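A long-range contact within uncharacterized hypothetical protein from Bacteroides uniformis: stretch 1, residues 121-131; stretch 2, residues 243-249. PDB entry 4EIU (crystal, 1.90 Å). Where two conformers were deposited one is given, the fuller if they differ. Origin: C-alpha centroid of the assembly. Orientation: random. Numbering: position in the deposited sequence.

Stretch 1 (121-131) GNPQVSNGVIK
Stretch 2 243-249: PMEVLIP

No hydrogen bond crosses between residues 121-131 and the C-terminal segment 243-249, although both are largely extended; the contact, which buries 416 Å² summed over both sides, rests mainly on apolar side-chain packing. The two backbones stay well apart, with CA atoms 7.2 Å apart at Pro123 and Val246 and 6.2 Å at Gly128 and Ile248, leaving room for a layer of side chains. Both chains advance in the same sense from Pro123 to Val125 and from Met244 to Ile248.

Stretch 1 is a hairpin. A strand that includes Gln124 and Val125 leads into a type I' turn from Ser126 to Val129, and the chain returns through a strand that includes Ile130 and Lys131. Ser126 N donates to Val129 O (3.2 Å) and Lys131 N to Gln124 O (3.0 Å). At the turn, Asn127 (phi/psi 60/43) and Gly128 (70/2) both have positive phi, which by itself favours glycine, the residue found at 128. Gly128 is buried, and its CA lies 4.2 Å from Ile248 CG2.

Extended geometry alternates the side chains. Pro123, Val125 and Ile130 direct CA-to-CB toward stretch 2, whereas Gln124, Ser126 and Val129 point away; in stretch 2, Met244 and Val246 point toward the hairpin, and Glu245 and Leu247 away. The polar side chains of Gln124 and Glu245 are thus left exposed, while valine, isoleucine, proline and selenomethionine side chains fill the interface.

Val246 (phi/psi -127/123, chi1 t) is buried at its centre. Its CG1 meets Val125 CG2 at a tight 3.3 Å and Ile130 CD1 at 4.2 Å, touching both arms of the hairpin, and its CG2 lies 4.1 Å from Pro123 CB. Val125 (-124/136, chi1 t) uses its other methyl farther along: CG1 is 3.4 Å from Pro249 CD and 4.3 Å from Ile248 CG2. Ile130 (-104/144) adopts an mt rotamer that extends CD1 to Val246. Ile248 (-80/115, also mt) sets its CA-to-CB bond sideways, yet its CG2 still reaches Val125 and Gly128. The terminal Pro249, ring C-gamma exo, packs through its ring atom CD while its carboxylate ends the chain.

At the other end, selenomethionine Met244 (-137/142) takes chi angles m, t and p. Its long, flexible side chain places SE 3.8 Å from Pro123 CD, against a compact C-gamma exo ring, and CE 3.5 Å from Asn122 OD1 and 4.1 Å from Gly121 O. Asn122 (chi1 m) starts sideways, but its end comes nearer to stretch 2.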

# COMPACT_ATOMS: atom_id res chain seq x y z
N GLY A 121 -19.36 4.26 -7.99
CA GLY A 121 -20.19 3.79 -9.12
C GLY A 121 -19.50 2.77 -10.00
O GLY A 121 -18.43 2.28 -9.69
N ASN A 122 -20.13 2.44 -11.13
CA ASN A 122 -19.44 1.86 -12.27
C ASN A 122 -18.86 3.01 -13.08
O ASN A 122 -19.55 4.01 -13.30
CB ASN A 122 -20.41 1.10 -13.17
CG ASN A 122 -20.84 -0.22 -12.57
OD1 ASN A 122 -20.01 -1.04 -12.19
ND2 ASN A 122 -22.15 -0.42 -12.48
N PRO A 123 -17.59 2.91 -13.52
CA PRO A 123 -17.05 4.00 -14.34
C PRO A 123 -17.79 4.22 -15.67
O PRO A 123 -17.81 3.33 -16.50
CB PRO A 123 -15.60 3.55 -14.59
CG PRO A 123 -15.26 2.69 -13.41
CD PRO A 123 -16.54 1.98 -13.06
N GLN A 124 -18.42 5.39 -15.86
CA GLN A 124 -19.03 5.76 -17.15
C GLN A 124 -17.93 5.97 -18.19
O GLN A 124 -16.87 6.48 -17.86
CB GLN A 124 -19.79 7.09 -17.04
CG GLN A 124 -21.05 7.13 -16.18
CD GLN A 124 -21.60 8.55 -16.03
OE1 GLN A 124 -21.49 9.16 -14.97
NE2 GLN A 124 -22.19 9.09 -17.10
N VAL A 125 -18.19 5.63 -19.45
CA VAL A 125 -17.28 5.96 -20.57
C VAL A 125 -18.05 6.75 -21.63
O VAL A 125 -19.18 6.40 -21.97
CB VAL A 125 -16.68 4.69 -21.22
CG1 VAL A 125 -15.72 5.07 -22.35
CG2 VAL A 125 -15.98 3.83 -20.18
N SER A 126 -17.43 7.81 -22.14
CA SER A 126 -17.98 8.60 -23.25
C SER A 126 -16.83 9.20 -24.05
O SER A 126 -16.05 10.00 -23.52
CB SER A 126 -18.91 9.71 -22.75
N ASN A 127 -16.73 8.79 -25.32
CA ASN A 127 -15.65 9.16 -26.24
C ASN A 127 -14.22 8.76 -25.83
O ASN A 127 -13.27 9.54 -25.96
CB ASN A 127 -15.71 10.65 -26.60
CG ASN A 127 -15.44 10.89 -28.09
OD1 ASN A 127 -16.35 10.78 -28.91
ND2 ASN A 127 -14.18 11.19 -28.44
N GLY A 128 -14.07 7.53 -25.34
CA GLY A 128 -12.75 7.02 -24.96
C GLY A 128 -12.11 7.64 -23.71
O GLY A 128 -10.97 7.30 -23.36
N VAL A 129 -12.84 8.56 -23.06
CA VAL A 129 -12.45 9.10 -21.77
C VAL A 129 -13.32 8.39 -20.72
O VAL A 129 -14.53 8.23 -20.92
CB VAL A 129 -12.58 10.65 -21.68
CG1 VAL A 129 -11.84 11.31 -22.85
CG2 VAL A 129 -14.03 11.11 -21.67
N ILE A 130 -12.68 7.93 -19.65
CA ILE A 130 -13.35 7.22 -18.55
C ILE A 130 -13.51 8.13 -17.33
O ILE A 130 -12.61 8.94 -17.03
CB ILE A 130 -12.56 5.97 -18.10
CG1 ILE A 130 -12.11 5.13 -19.30
CG2 ILE A 130 -13.41 5.12 -17.15
CD1 ILE A 130 -11.29 3.92 -18.90
N LYS A 131 -14.63 7.96 -16.62
CA LYS A 131 -14.99 8.82 -15.49
C LYS A 131 -15.53 7.96 -14.37
O LYS A 131 -16.44 7.16 -14.60
CB LYS A 131 -16.05 9.83 -15.92
CG LYS A 131 -16.65 10.68 -14.81
CD LYS A 131 -17.65 11.68 -15.40
CE LYS A 131 -18.51 12.33 -14.33
NZ LYS A 131 -19.43 13.36 -14.90
N PRO A 243 -9.23 -3.26 -8.53
CA PRO A 243 -9.34 -2.90 -9.96
C PRO A 243 -10.74 -3.13 -10.50
O PRO A 243 -11.52 -3.88 -9.92
CB PRO A 243 -8.33 -3.82 -10.64
CG PRO A 243 -8.14 -4.97 -9.73
CD PRO A 243 -8.40 -4.46 -8.33
N MSE A 244 -11.06 -2.47 -11.61
CA MSE A 244 -12.30 -2.71 -12.32
C MSE A 244 -12.01 -2.74 -13.81
O MSE A 244 -11.15 -2.00 -14.31
CB MSE A 244 -13.33 -1.63 -12.00
CG MSE A 244 -13.80 -1.65 -10.55
SE MSE A 244 -15.22 -0.36 -10.31
CE MSE A 244 -16.79 -1.30 -10.91
N GLU A 245 -12.70 -3.65 -14.49
CA GLU A 245 -12.61 -3.77 -15.94
C GLU A 245 -13.59 -2.82 -16.56
O GLU A 245 -14.74 -2.75 -16.13
CB GLU A 245 -12.94 -5.19 -16.36
CG GLU A 245 -12.73 -5.46 -17.83
CD GLU A 245 -13.17 -6.85 -18.22
OE1 GLU A 245 -12.67 -7.81 -17.60
OE2 GLU A 245 -14.02 -6.97 -19.11
N VAL A 246 -13.14 -2.08 -17.57
CA VAL A 246 -13.97 -1.14 -18.29
C VAL A 246 -13.92 -1.40 -19.79
O VAL A 246 -12.86 -1.39 -20.41
CB VAL A 246 -13.54 0.31 -18.05
CG1 VAL A 246 -14.52 1.26 -18.76
CG2 VAL A 246 -13.48 0.59 -16.55
N LEU A 247 -15.09 -1.62 -20.38
CA LEU A 247 -15.16 -1.88 -21.80
C LEU A 247 -15.46 -0.54 -22.47
O LEU A 247 -16.50 0.07 -22.19
CB LEU A 247 -16.24 -2.93 -22.08
CG LEU A 247 -16.03 -4.35 -21.51
CD1 LEU A 247 -15.87 -4.40 -19.99
CD2 LEU A 247 -17.19 -5.25 -21.93
N ILE A 248 -14.56 -0.09 -23.35
CA ILE A 248 -14.73 1.18 -24.08
C ILE A 248 -15.67 1.09 -25.29
O ILE A 248 -15.35 0.42 -26.29
CB ILE A 248 -13.38 1.74 -24.55
CG1 ILE A 248 -12.52 2.11 -23.34
CG2 ILE A 248 -13.60 2.95 -25.46
CD1 ILE A 248 -11.04 2.30 -23.63
N PRO A 249 -16.83 1.78 -25.25
CA PRO A 249 -17.76 1.69 -26.37
C PRO A 249 -17.23 2.30 -27.68
O PRO A 249 -16.52 3.30 -27.68
CB PRO A 249 -19.00 2.48 -25.90
CG PRO A 249 -18.81 2.72 -24.46
CD PRO A 249 -17.34 2.71 -24.21
OXT PRO A 249 -17.50 1.78 -28.76